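Local coordinates for protein KLLA0F20702p (Kluyveromyces lactis, PDB 5Y5A) that probably helps recruit telomerase to chromosome ends, as an Est1-type telomerase subunit whose helical domains bind the telomere protein Cdc13, at residues K356-S359 with M360-Q363; T403-I406 with D407-M411; E301-K305 with R306-M310; Q257-R260 with S261-R265; P319-G322 with S323-P327. One frame throughout, in Å; residues are numbered along the deposited sequence.

Contact 1. Residues K356-S359 with M360-Q363; sequences KNIS and MIFQ
A kink in the long helix 339-379 gives way here to regular turns, and N357 and I358 meet M360, I361 and F362 across it. The kink shows in the amides of K356 and S359, which have no bond to the preceding turn, and in the backbone of N357, whose phi of -125° is far from helical. Its carbonyl still serves the next turn. N357 O accepts I361 N at 3.3 Å, from within the carbonyl plane, and also a weak bond from M360 N at 3.0 Å, so one oxygen bridges the irregular and the regular helix. The bond from F362 N to I358 O is shorter, 2.9 Å, and Q363 N follows onto S359 O at 3.2 Å.

The side chains fill in beside this ladder. I358 starts out away from the following turn, but its CG1 stands opposite the backbone N (chi1 -166°) and the bend at chi2 brings CD1 back to lie 4.2 Å from I361 CB. I361 in turn sets CG1 3.8 Å from N357 O. M360 touches through its base, CB lying 3.6 Å from N357 O, while its bent thioether chain reaches E314 of helix 306-315 and N253 of helix 251-263.

Asparagine probably suits the kink because OD1 can accept from R306 NH2 while ND2 donates to R353 O. Around the helix, I358 and F362 pack on helix 421-433, F362 also on helix 483-487, I361 and N357 on helix 306-315, and Q363 NE2 bonds to N253 OD1.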
loop_
_atom_site.group_PDB
_atom_site.type_symbol
_atom_site.label_atom_id
_atom_site.label_comp_id
_atom_site.label_asym_id
_atom_site.label_seq_id
_atom_site.Cartn_x
_atom_site.Cartn_y
_atom_site.Cartn_z
ATOM N N LYS A 356 18.744 6.855 -9.964
ATOM C CA LYS A 356 18.771 5.451 -9.567
ATOM C C LYS A 356 17.807 5.128 -8.418
ATOM O O LYS A 356 17.646 3.966 -8.036
ATOM C CB LYS A 356 20.192 5.056 -9.176
ATOM C CG LYS A 356 21.205 5.092 -10.326
ATOM C CD LYS A 356 22.589 4.708 -9.828
ATOM C CE LYS A 356 23.673 5.063 -10.846
ATOM N NZ LYS A 356 25.006 4.524 -10.452
ATOM N N ASN A 357 17.161 6.151 -7.869
ATOM C CA ASN A 357 16.354 5.950 -6.673
ATOM C C ASN A 357 14.913 6.420 -6.832
ATOM O O ASN A 357 14.201 6.555 -5.851
ATOM C CB ASN A 357 17.013 6.659 -5.484
ATOM C CG ASN A 357 18.413 6.120 -5.187
ATOM O OD1 ASN A 357 18.560 4.993 -4.719
ATOM N ND2 ASN A 357 19.447 6.922 -5.468
ATOM N N ILE A 358 14.479 6.633 -8.074
ATOM C CA ILE A 358 13.179 7.245 -8.337
ATOM C C ILE A 358 12.021 6.414 -7.774
ATOM O O ILE A 358 10.996 6.960 -7.378
ATOM C CB ILE A 358 12.968 7.475 -9.858
ATOM C CG1 ILE A 358 11.793 8.410 -10.114
ATOM C CG2 ILE A 358 12.776 6.158 -10.595
ATOM C CD1 ILE A 358 11.958 9.802 -9.533
ATOM N N SER A 359 12.201 5.102 -7.700
ATOM C CA SER A 359 11.146 4.235 -7.208
ATOM C C SER A 359 10.847 4.512 -5.731
ATOM O O SER A 359 9.696 4.453 -5.303
ATOM C CB SER A 359 11.524 2.772 -7.409
ATOM O OG SER A 359 10.611 1.926 -6.738
ATOM N N MET A 360 11.886 4.826 -4.963
ATOM C CA MET A 360 11.722 5.158 -3.550
ATOM C C MET A 360 11.139 6.568 -3.406
ATOM O O MET A 360 10.405 6.866 -2.452
ATOM C CB MET A 360 13.067 5.038 -2.803
ATOM C CG MET A 360 12.975 5.342 -1.301
ATOM S SD MET A 360 11.830 4.233 -0.407
ATOM C CE MET A 360 12.746 2.705 -0.563
ATOM N N ILE A 361 11.454 7.440 -4.356
ATOM C CA ILE A 361 10.926 8.802 -4.306
ATOM C C ILE A 361 9.432 8.765 -4.567
ATOM O O ILE A 361 8.647 9.487 -3.948
ATOM C CB ILE A 361 11.638 9.720 -5.323
ATOM C CG1 ILE A 361 13.074 9.991 -4.853
ATOM C CG2 ILE A 361 10.867 11.017 -5.499
ATOM C CD1 ILE A 361 13.978 10.605 -5.901
ATOM N N PHE A 362 9.049 7.885 -5.479
ATOM C CA PHE A 362 7.659 7.646 -5.799
ATOM C C PHE A 362 6.919 7.174 -4.548
ATOM O O PHE A 362 5.845 7.679 -4.213
ATOM C CB PHE A 362 7.585 6.612 -6.926
ATOM C CG PHE A 362 6.204 6.379 -7.471
ATOM C CD1 PHE A 362 5.699 7.178 -8.478
ATOM C CD2 PHE A 362 5.430 5.326 -7.012
ATOM C CE1 PHE A 362 4.429 6.957 -9.000
ATOM C CE2 PHE A 362 4.164 5.097 -7.536
ATOM C CZ PHE A 362 3.667 5.915 -8.528
ATOM N N GLN A 363 7.499 6.202 -3.852
ATOM C CA GLN A 363 6.884 5.684 -2.631
ATOM C C GLN A 363 6.733 6.786 -1.588
ATOM O O GLN A 363 5.699 6.892 -0.937
ATOM C CB GLN A 363 7.700 4.525 -2.052
ATOM C CG GLN A 363 6.968 3.804 -0.923
ATOM C CD GLN A 363 7.661 2.530 -0.493
ATOM O OE1 GLN A 363 7.384 1.450 -1.024
ATOM N NE2 GLN A 363 8.570 2.647 0.472
#

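Contact 2. Residues T403-I406 with D407-M411; sequences THLI and DKVIM
H404 and K408 touch through ring and alkyl chain one turn apart near the end of helix 385-410. K408 CB lies over one face of the imidazole, and CG comes nearest, 3.7 Å from H404 CE1; the two side chains cross at about a right angle. H404 CG lies opposite the backbone N (chi1 -172°), which swings the ring out towards K408; H404 NE2 is then bonded to F347 O.

Backbone bonds change pattern along the segment. D407 N reaches T403 O at 2.7 Å and K408 N reaches H404 O in the ordinary helical way. After that the turn widens to pi type: I410 N bonds to L405 O at 3.0 Å, while V409 N makes only a weak bond to the same oxygen, and M411 N takes I406 O, again five residues back.

Among apolar pairs, L405 CD2 meets V409 CG2 at 4.3 Å and I406 CG1 meets I410 CD1 at the same separation. Branched aliphatics suit these four buried places: L405 and V409 pack on helices 339-379 and 421-433, I406 on 421-433 and 447-462. The partly exposed M411 adds its CG, 4.2 Å from I406 CG2.

Both carboxylate oxygens of D407 stand 3.3 Å from T403 O, acceptor against acceptor and no bond; T403 O is taken by D407 N, and D407 OD1 is hydrogen-bonded to S452 OG. K408 uses only CB and CG on H404, which implies hydrocarbon packing rather than charge pairing.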
loop_
_atom_site.group_PDB
_atom_site.type_symbol
_atom_site.label_atom_id
_atom_site.label_comp_id
_atom_site.label_asym_id
_atom_site.label_seq_id
_atom_site.Cartn_x
_atom_site.Cartn_y
_atom_site.Cartn_z
ATOM N N THR A 403 6.528 20.793 -5.077
ATOM C CA THR A 403 7.226 21.738 -5.938
ATOM C C THR A 403 8.697 21.372 -6.079
ATOM O O THR A 403 9.304 21.604 -7.123
ATOM C CB THR A 403 7.099 23.182 -5.422
ATOM O OG1 THR A 403 7.677 23.280 -4.117
ATOM C CG2 THR A 403 5.646 23.572 -5.342
ATOM N N HIS A 404 9.272 20.795 -5.034
ATOM C CA HIS A 404 10.644 20.300 -5.126
ATOM C C HIS A 404 10.719 19.155 -6.148
ATOM O O HIS A 404 11.583 19.156 -7.025
ATOM C CB HIS A 404 11.150 19.838 -3.758
ATOM C CG HIS A 404 12.604 19.497 -3.739
ATOM N ND1 HIS A 404 13.594 20.445 -3.887
ATOM C CD2 HIS A 404 13.241 18.310 -3.593
ATOM C CE1 HIS A 404 14.776 19.860 -3.831
ATOM N NE2 HIS A 404 14.588 18.563 -3.650
ATOM N N LEU A 405 9.798 18.199 -6.038
ATOM C CA LEU A 405 9.680 17.117 -7.017
ATOM C C LEU A 405 9.515 17.639 -8.433
ATOM O O LEU A 405 10.168 17.175 -9.349
ATOM C CB LEU A 405 8.491 16.218 -6.698
ATOM C CG LEU A 405 8.700 15.093 -5.693
ATOM C CD1 LEU A 405 7.520 14.135 -5.743
ATOM C CD2 LEU A 405 10.008 14.386 -5.993
ATOM N N ILE A 406 8.599 18.583 -8.608
ATOM C CA ILE A 406 8.337 19.138 -9.925
ATOM C C ILE A 406 9.548 19.912 -10.452
ATOM O O ILE A 406 10.040 19.640 -11.544
ATOM C CB ILE A 406 7.109 20.060 -9.901
ATOM C CG1 ILE A 406 5.864 19.243 -9.552
ATOM C CG2 ILE A 406 6.957 20.770 -11.252
ATOM C CD1 ILE A 406 4.703 20.059 -9.044
ATOM N N ASP A 407 10.037 20.864 -9.663
ATOM C CA ASP A 407 11.113 21.738 -10.115
ATOM C C ASP A 407 12.416 20.983 -10.362
ATOM O O ASP A 407 13.073 21.215 -11.366
ATOM C CB ASP A 407 11.363 22.869 -9.108
ATOM C CG ASP A 407 10.167 23.809 -8.962
ATOM O OD1 ASP A 407 9.189 23.671 -9.727
ATOM O OD2 ASP A 407 10.201 24.687 -8.078
ATOM N N LYS A 408 12.806 20.076 -9.466
ATOM C CA LYS A 408 14.148 19.500 -9.587
ATOM C C LYS A 408 14.160 18.125 -10.243
ATOM O O LYS A 408 15.226 17.633 -10.617
ATOM C CB LYS A 408 14.834 19.414 -8.215
ATOM C CG LYS A 408 14.793 20.694 -7.387
ATOM C CD LYS A 408 15.522 21.838 -8.060
ATOM C CE LYS A 408 15.437 23.093 -7.210
ATOM N NZ LYS A 408 15.947 24.280 -7.938
ATOM N N VAL A 409 12.998 17.494 -10.396
ATOM C CA VAL A 409 13.008 16.134 -10.933
ATOM C C VAL A 409 12.173 15.989 -12.207
ATOM O O VAL A 409 12.721 15.731 -13.276
ATOM C CB VAL A 409 12.522 15.095 -9.884
ATOM C CG1 VAL A 409 12.658 13.694 -10.438
ATOM C CG2 VAL A 409 13.319 15.224 -8.592
ATOM N N ILE A 410 10.860 16.154 -12.095
ATOM C CA ILE A 410 9.971 15.939 -13.232
ATOM C C ILE A 410 10.302 16.901 -14.378
ATOM O O ILE A 410 10.285 16.502 -15.541
ATOM C CB ILE A 410 8.485 16.088 -12.829
ATOM C CG1 ILE A 410 8.154 15.167 -11.645
ATOM C CG2 ILE A 410 7.583 15.766 -14.003
ATOM C CD1 ILE A 410 6.716 15.314 -11.108
ATOM N N MET A 411 10.640 18.149 -14.053
ATOM C CA MET A 411 11.012 19.124 -15.082
ATOM C C MET A 411 12.260 18.696 -15.846
ATOM O O MET A 411 12.434 19.067 -17.012
ATOM C CB MET A 411 11.236 20.515 -14.472
ATOM C CG MET A 411 9.958 21.292 -14.181
ATOM S SD MET A 411 9.066 21.772 -15.664
ATOM C CE MET A 411 10.071 23.147 -16.222
#

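Contact 3. Residues E301-K305 with R306-M310; sequences ETIKK and RIINM
The carboxamide of N309 lies against K304 and K305 through ND2, at the N-terminus of helix 306-315. ND2 is 3.6 Å from K304 O and equally far from K305 O, beside the chain that leads into the helix, and OD1 is bonded to K349 NZ on helix 339-379. The other flat group, the guanidinium of R306, turns away towards that same helix. Asparagine probably suits its place because a short amide can fit against the entering backbone while presenting an oxygen to a lysine.

K305 occupies the N-cap position, but its long side chain leads away and its carbonyl begins the helical bonding. Two amides share that oxygen. N309 N approaches in the carbonyl plane, 3.2 Å from K305 O, whereas I308 N, closer at 2.8 Å, stands 49° above the plane, as expected of a bond reaching only three residues back. I308 CB also comes within 3.3 Å of K305 O.

A loop isoleucine, I303, meets I308 of the first turn, the two crossing obliquely. On the exposed side the contact is light: I307 CG2, set between its own backbone N and carbonyl carbon, touches K305 CB at 4.0 Å. The I303-I308 pair closes through methyl and methylene, I303 CG2 lying 4.1 Å from I308 CG1.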
loop_
_atom_site.group_PDB
_atom_site.type_symbol
_atom_site.label_atom_id
_atom_site.label_comp_id
_atom_site.label_asym_id
_atom_site.label_seq_id
_atom_site.Cartn_x
_atom_site.Cartn_y
_atom_site.Cartn_z
ATOM N N GLU A 301 26.412 8.993 6.803
ATOM C CA GLU A 301 26.052 10.020 5.821
ATOM C C GLU A 301 27.201 10.431 4.888
ATOM O O GLU A 301 26.955 10.979 3.811
ATOM C CB GLU A 301 25.507 11.263 6.533
ATOM C CG GLU A 301 24.034 11.158 6.904
ATOM C CD GLU A 301 23.584 12.263 7.841
ATOM O OE1 GLU A 301 24.365 13.203 8.087
ATOM O OE2 GLU A 301 22.440 12.195 8.336
ATOM N N THR A 302 28.441 10.162 5.290
ATOM C CA THR A 302 29.597 10.555 4.486
ATOM C C THR A 302 29.748 9.688 3.230
ATOM O O THR A 302 30.184 10.172 2.185
ATOM C CB THR A 302 30.904 10.495 5.304
ATOM O OG1 THR A 302 31.184 9.142 5.685
ATOM C CG2 THR A 302 30.788 11.364 6.548
ATOM N N ILE A 303 29.387 8.413 3.341
ATOM C CA ILE A 303 29.383 7.499 2.201
ATOM C C ILE A 303 28.301 7.888 1.186
ATOM O O ILE A 303 27.207 8.305 1.568
ATOM C CB ILE A 303 29.149 6.045 2.658
ATOM C CG1 ILE A 303 30.015 5.724 3.876
ATOM C CG2 ILE A 303 29.424 5.074 1.528
ATOM C CD1 ILE A 303 29.684 4.400 4.521
ATOM N N LYS A 304 28.603 7.761 -0.105
ATOM C CA LYS A 304 27.622 8.083 -1.139
ATOM C C LYS A 304 27.423 6.938 -2.126
ATOM O O LYS A 304 27.172 7.164 -3.313
ATOM C CB LYS A 304 28.024 9.354 -1.885
ATOM C CG LYS A 304 28.123 10.564 -0.978
ATOM C CD LYS A 304 28.188 11.855 -1.757
ATOM C CE LYS A 304 28.191 13.041 -0.811
ATOM N NZ LYS A 304 27.835 14.305 -1.506
ATOM N N LYS A 305 27.544 5.710 -1.625
ATOM C CA LYS A 305 27.059 4.544 -2.345
ATOM C C LYS A 305 25.549 4.668 -2.483
ATOM O O LYS A 305 24.876 5.163 -1.574
ATOM C CB LYS A 305 27.414 3.254 -1.616
ATOM C CG LYS A 305 28.885 3.077 -1.326
ATOM C CD LYS A 305 29.087 1.908 -0.380
ATOM C CE LYS A 305 30.540 1.763 0.034
ATOM N NZ LYS A 305 30.710 0.637 0.989
ATOM N N ARG A 306 25.034 4.217 -3.615
ATOM C CA ARG A 306 23.618 4.261 -3.928
ATOM C C ARG A 306 22.754 3.715 -2.824
ATOM O O ARG A 306 21.681 4.209 -2.564
ATOM C CB ARG A 306 23.343 3.438 -5.185
ATOM C CG ARG A 306 21.955 3.621 -5.799
ATOM C CD ARG A 306 20.956 2.660 -5.201
ATOM N NE ARG A 306 20.524 1.636 -6.132
ATOM C CZ ARG A 306 19.250 1.317 -6.333
ATOM N NH1 ARG A 306 18.927 0.376 -7.196
ATOM N NH2 ARG A 306 18.293 1.941 -5.673
ATOM N N ILE A 307 23.232 2.671 -2.190
ATOM C CA ILE A 307 22.477 2.001 -1.139
ATOM C C ILE A 307 22.227 2.963 0.024
ATOM O O ILE A 307 21.188 2.906 0.678
ATOM C CB ILE A 307 23.199 0.728 -0.633
ATOM C CG1 ILE A 307 22.267 -0.093 0.261
ATOM C CG2 ILE A 307 24.479 1.077 0.106
ATOM C CD1 ILE A 307 21.071 -0.678 -0.469
ATOM N N ILE A 308 23.174 3.865 0.255
ATOM C CA ILE A 308 23.045 4.859 1.308
ATOM C C ILE A 308 22.088 5.974 0.892
ATOM O O ILE A 308 21.266 6.416 1.695
ATOM C CB ILE A 308 24.410 5.464 1.673
ATOM C CG1 ILE A 308 25.404 4.354 2.018
ATOM C CG2 ILE A 308 24.267 6.449 2.822
ATOM C CD1 ILE A 308 24.938 3.444 3.134
ATOM N N ASN A 309 22.197 6.426 -0.358
ATOM C CA ASN A 309 21.295 7.451 -0.878
ATOM C C ASN A 309 19.863 6.944 -0.787
ATOM O O ASN A 309 18.962 7.654 -0.336
ATOM C CB ASN A 309 21.631 7.827 -2.335
ATOM C CG ASN A 309 23.066 8.280 -2.518
ATOM O OD1 ASN A 309 23.629 8.973 -1.676
ATOM N ND2 ASN A 309 23.664 7.891 -3.636
ATOM N N MET A 310 19.664 5.701 -1.209
ATOM C CA MET A 310 18.349 5.075 -1.133
ATOM C C MET A 310 17.824 5.003 0.303
ATOM O O MET A 310 16.668 5.313 0.552
ATOM C CB MET A 310 18.380 3.670 -1.738
ATOM C CG MET A 310 17.010 2.979 -1.721
ATOM S SD MET A 310 16.864 1.661 -2.939
ATOM C CE MET A 310 18.323 0.698 -2.563
#

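Contact 4. Residues Q257-R260 with S261-R265; sequences QFVR and SSLSR
Towards its C-terminal end, helix 251-263 loses its regular bonding between Q257-R260 and S261-R265. S261 N still reaches Q257 O at 3.0 Å, but with an N-H...O angle of only 130°. S262 N bonds to V259 O, three residues back, from 68° above the carbonyl plane, and L263 N makes only a weak bond to the same oxygen. The helix thus frays into tighter turns before the loop.

Serine hydroxyls supplement the weakened amide bonds. F258 O is gripped by two of them, S261 OG at 2.8 Å and S262 OG at 2.9 Å, which come in from opposite faces of its plane; the amides of S261 and S262 add weak bonds. S261 OG takes the position between its own backbone N and carbonyl carbon (chi1 84°), which turns the hydroxyl back on the preceding turn. Serine suits such a place, being short enough to bond to its own helix and polar enough to satisfy a buried carbonyl.

V259 and L263 form the apolar side of the turn. They run side by side, V259 CG1 3.6 Å from L263 CD1, and L263 CG lies 3.4 Å from V259 O.

R260 NH1 bonds to M487 O and Y256 OH, and S264 OG to S233 O. Beyond the helix, R265 NE forms a salt bridge with E490 OE1, and R265 NH1 hydrogen-bonds to the backbone of the bound peptide. F258, V259 and S262 pack on helix 271-279, V259 and L263 also on helix 339-379, and Q257 and S261 on helix 235-247.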
loop_
_atom_site.group_PDB
_atom_site.type_symbol
_atom_site.label_atom_id
_atom_site.label_comp_id
_atom_site.label_asym_id
_atom_site.label_seq_id
_atom_site.Cartn_x
_atom_site.Cartn_y
_atom_site.Cartn_z
ATOM N N GLN A 257 3.436 0.841 3.933
ATOM C CA GLN A 257 2.478 -0.258 3.946
ATOM C C GLN A 257 1.435 -0.066 5.047
ATOM O O GLN A 257 0.254 -0.372 4.857
ATOM C CB GLN A 257 3.208 -1.589 4.120
ATOM C CG GLN A 257 4.083 -1.963 2.925
ATOM C CD GLN A 257 3.272 -2.408 1.713
ATOM O OE1 GLN A 257 2.205 -3.015 1.845
ATOM N NE2 GLN A 257 3.778 -2.109 0.528
ATOM N N PHE A 258 1.870 0.443 6.196
ATOM C CA PHE A 258 0.929 0.744 7.277
ATOM C C PHE A 258 -0.076 1.817 6.852
ATOM O O PHE A 258 -1.251 1.751 7.209
ATOM C CB PHE A 258 1.667 1.191 8.548
ATOM C CG PHE A 258 2.505 0.104 9.183
ATOM C CD1 PHE A 258 2.240 -1.237 8.932
ATOM C CD2 PHE A 258 3.562 0.425 10.028
ATOM C CE1 PHE A 258 3.009 -2.246 9.520
ATOM C CE2 PHE A 258 4.336 -0.574 10.616
ATOM C CZ PHE A 258 4.060 -1.912 10.358
ATOM N N VAL A 259 0.391 2.806 6.096
ATOM C CA VAL A 259 -0.485 3.874 5.626
ATOM C C VAL A 259 -1.475 3.322 4.609
ATOM O O VAL A 259 -2.657 3.627 4.667
ATOM C CB VAL A 259 0.320 5.029 5.001
ATOM C CG1 VAL A 259 -0.599 5.960 4.223
ATOM C CG2 VAL A 259 1.058 5.798 6.093
ATOM N N ARG A 260 -0.992 2.487 3.688
ATOM C CA ARG A 260 -1.877 1.847 2.714
ATOM C C ARG A 260 -2.952 0.993 3.406
ATOM O O ARG A 260 -4.060 0.838 2.895
ATOM C CB ARG A 260 -1.077 0.977 1.739
ATOM C CG ARG A 260 -0.115 1.738 0.808
ATOM C CD ARG A 260 -0.853 2.677 -0.149
ATOM N NE ARG A 260 -1.933 2.011 -0.872
ATOM C CZ ARG A 260 -1.792 1.408 -2.050
ATOM N NH1 ARG A 260 -0.606 1.377 -2.648
ATOM N NH2 ARG A 260 -2.841 0.836 -2.636
ATOM N N SER A 261 -2.614 0.440 4.567
ATOM C CA SER A 261 -3.498 -0.495 5.245
ATOM C C SER A 261 -4.581 0.262 5.996
ATOM O O SER A 261 -5.633 -0.286 6.298
ATOM C CB SER A 261 -2.714 -1.386 6.212
ATOM O OG SER A 261 -2.528 -0.727 7.452
ATOM N N SER A 262 -4.301 1.527 6.295
ATOM C CA SER A 262 -5.220 2.362 7.050
ATOM C C SER A 262 -6.172 3.108 6.143
ATOM O O SER A 262 -7.202 3.574 6.595
ATOM C CB SER A 262 -4.460 3.383 7.900
ATOM O OG SER A 262 -3.495 2.759 8.714
ATOM N N LEU A 263 -5.807 3.239 4.871
ATOM C CA LEU A 263 -6.528 4.110 3.942
ATOM C C LEU A 263 -7.122 3.376 2.732
ATOM O O LEU A 263 -7.633 4.010 1.808
ATOM C CB LEU A 263 -5.596 5.217 3.445
ATOM C CG LEU A 263 -4.979 6.134 4.499
ATOM C CD1 LEU A 263 -4.031 7.093 3.819
ATOM C CD2 LEU A 263 -6.076 6.892 5.210
ATOM N N SER A 264 -7.045 2.051 2.718
ATOM C CA SER A 264 -7.663 1.299 1.637
ATOM C C SER A 264 -9.168 1.295 1.871
ATOM O O SER A 264 -9.620 1.602 2.972
ATOM C CB SER A 264 -7.099 -0.125 1.553
ATOM O OG SER A 264 -7.482 -0.912 2.669
ATOM N N ARG A 265 -9.942 0.942 0.850
ATOM C CA ARG A 265 -11.395 1.029 0.949
ATOM C C ARG A 265 -11.951 0.163 2.089
ATOM O O ARG A 265 -12.961 0.517 2.709
ATOM C CB ARG A 265 -12.054 0.648 -0.388
ATOM C CG ARG A 265 -13.576 0.910 -0.409
ATOM C CD ARG A 265 -14.123 1.026 -1.835
ATOM N NE ARG A 265 -13.830 -0.167 -2.621
ATOM C CZ ARG A 265 -14.637 -1.213 -2.710
ATOM N NH1 ARG A 265 -15.805 -1.203 -2.076
ATOM N NH2 ARG A 265 -14.284 -2.264 -3.443
#

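Contact 5. Residues P319-G322 with S323-P327; sequences PLIG and SHIFP
L320 O is the polar hub linking P319-G322 to S323-P327 at the C-terminal end of helix 318-325. Two side chains donate to it from opposite faces of its carbonyl plane: S323 OG at 3.0 Å and H324 ND1 also at 3.0 Å. The imidazole lies with the oxygen at its edge, tilted 21° from the ring plane; since a carbonyl oxygen can only accept, the proton of this bond sits on ND1. S323 OG turns back along the helix because it sits between its own N and carbonyl carbon (chi1 72°). A weak bond from H324 N completes the grip on L320 O.

Backbone bonds carry on from there. S323 N bonds to P319 O at 2.9 Å, and I325 N makes a nearly straight bond to I321 O at 3.1 Å. G322, buried in the last turn, serves through its carbonyl: the amide of F326, the first residue past the helix to leave helical phi/psi, closes on G322 O at 2.6 Å. The proline at 319 suits an early helical turn, where an amide hydrogen is least needed.

The packing is modest. I321 and I325 lie side by side, with CG2 of I321 4.1 Å from CD1 of I325, while I325 CG2 sits 3.5 Å above the F326 ring, towards its rim.

Further out, H324 stacks on F394 of helix 385-410, F326 and I325 meet F275 of helix 271-279, and S323 and P319 lie against W330 and helix 339-379.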
loop_
_atom_site.group_PDB
_atom_site.type_symbol
_atom_site.label_atom_id
_atom_site.label_comp_id
_atom_site.label_asym_id
_atom_site.label_seq_id
_atom_site.Cartn_x
_atom_site.Cartn_y
_atom_site.Cartn_z
ATOM N N PRO A 319 10.969 11.215 10.049
ATOM C CA PRO A 319 10.869 12.206 11.129
ATOM C C PRO A 319 10.104 13.472 10.747
ATOM O O PRO A 319 9.590 14.152 11.635
ATOM C CB PRO A 319 12.332 12.549 11.427
ATOM C CG PRO A 319 13.087 11.346 11.010
ATOM C CD PRO A 319 12.374 10.868 9.773
ATOM N N LEU A 320 10.036 13.788 9.457
ATOM C CA LEU A 320 9.344 14.994 9.023
ATOM C C LEU A 320 7.843 14.781 9.144
ATOM O O LEU A 320 7.119 15.633 9.658
ATOM C CB LEU A 320 9.729 15.354 7.587
ATOM C CG LEU A 320 11.247 15.470 7.418
ATOM C CD1 LEU A 320 11.622 15.676 5.956
ATOM C CD2 LEU A 320 11.789 16.611 8.274
ATOM N N ILE A 321 7.389 13.629 8.668
ATOM C CA ILE A 321 6.001 13.238 8.825
ATOM C C ILE A 321 5.665 13.059 10.308
ATOM O O ILE A 321 4.641 13.549 10.792
ATOM C CB ILE A 321 5.718 11.952 8.048
ATOM C CG1 ILE A 321 5.810 12.242 6.549
ATOM C CG2 ILE A 321 4.344 11.402 8.409
ATOM C CD1 ILE A 321 5.720 10.996 5.669
ATOM N N GLY A 322 6.551 12.377 11.031
ATOM C CA GLY A 322 6.366 12.142 12.455
ATOM C C GLY A 322 6.151 13.422 13.244
ATOM O O GLY A 322 5.245 13.504 14.077
ATOM N N SER A 323 6.974 14.427 12.966
ATOM C CA SER A 323 6.917 15.677 13.712
ATOM C C SER A 323 5.637 16.476 13.443
ATOM O O SER A 323 5.208 17.259 14.286
ATOM C CB SER A 323 8.136 16.535 13.398
ATOM O OG SER A 323 8.057 17.081 12.092
ATOM N N HIS A 324 5.023 16.285 12.281
ATOM C CA HIS A 324 3.755 16.957 12.003
ATOM C C HIS A 324 2.581 16.240 12.668
ATOM O O HIS A 324 1.716 16.878 13.275
ATOM C CB HIS A 324 3.520 17.070 10.497
ATOM C CG HIS A 324 4.234 18.226 9.868
ATOM N ND1 HIS A 324 5.396 18.081 9.143
ATOM C CD2 HIS A 324 3.958 19.550 9.879
ATOM C CE1 HIS A 324 5.800 19.267 8.721
ATOM N NE2 HIS A 324 4.945 20.174 9.156
ATOM N N ILE A 325 2.550 14.916 12.559
ATOM C CA ILE A 325 1.465 14.147 13.160
ATOM C C ILE A 325 1.627 14.024 14.678
ATOM O O ILE A 325 0.674 14.222 15.421
ATOM C CB ILE A 325 1.360 12.746 12.532
ATOM C CG1 ILE A 325 1.198 12.876 11.010
ATOM C CG2 ILE A 325 0.190 11.976 13.130
ATOM C CD1 ILE A 325 0.770 11.582 10.318
ATOM N N PHE A 326 2.841 13.720 15.126
ATOM C CA PHE A 326 3.119 13.513 16.544
ATOM C C PHE A 326 4.174 14.491 17.064
ATOM O O PHE A 326 5.281 14.073 17.416
ATOM C CB PHE A 326 3.598 12.074 16.784
ATOM C CG PHE A 326 2.679 11.017 16.223
ATOM C CD1 PHE A 326 1.522 10.644 16.906
ATOM C CD2 PHE A 326 2.983 10.377 15.030
ATOM C CE1 PHE A 326 0.676 9.666 16.405
ATOM C CE2 PHE A 326 2.142 9.393 14.527
ATOM C CZ PHE A 326 0.983 9.038 15.218
ATOM N N PRO A 327 3.841 15.792 17.124
ATOM C CA PRO A 327 4.846 16.819 17.435
ATOM C C PRO A 327 5.577 16.600 18.762
ATOM O O PRO A 327 6.791 16.818 18.825
ATOM C CB PRO A 327 4.020 18.115 17.482
ATOM C CG PRO A 327 2.618 17.672 17.757
ATOM C CD PRO A 327 2.489 16.369 17.004
#

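All five are local turns within one largely helical region, yet they differ with depth. Contact 4 is the most buried, its centre about 6 Å from the centre of the chain, and serines satisfy its carbonyl; the centres of contacts 2 and 3 lie about 24 and 25 Å from that point, and contact 3 is the more exposed. Side chains of contacts 2 to 5 all touch helix 339-379, on which contact 1 lies; its I361 CG2 packs 3.5 Å from L405 CD2 of contact 2. Contacts 4 and 5 share a motif, two side-chain donors on opposite faces of one carbonyl, at two helix ends. Contact 1 instead marks a kink, contact 2 a pi turn and contact 3 a helix start.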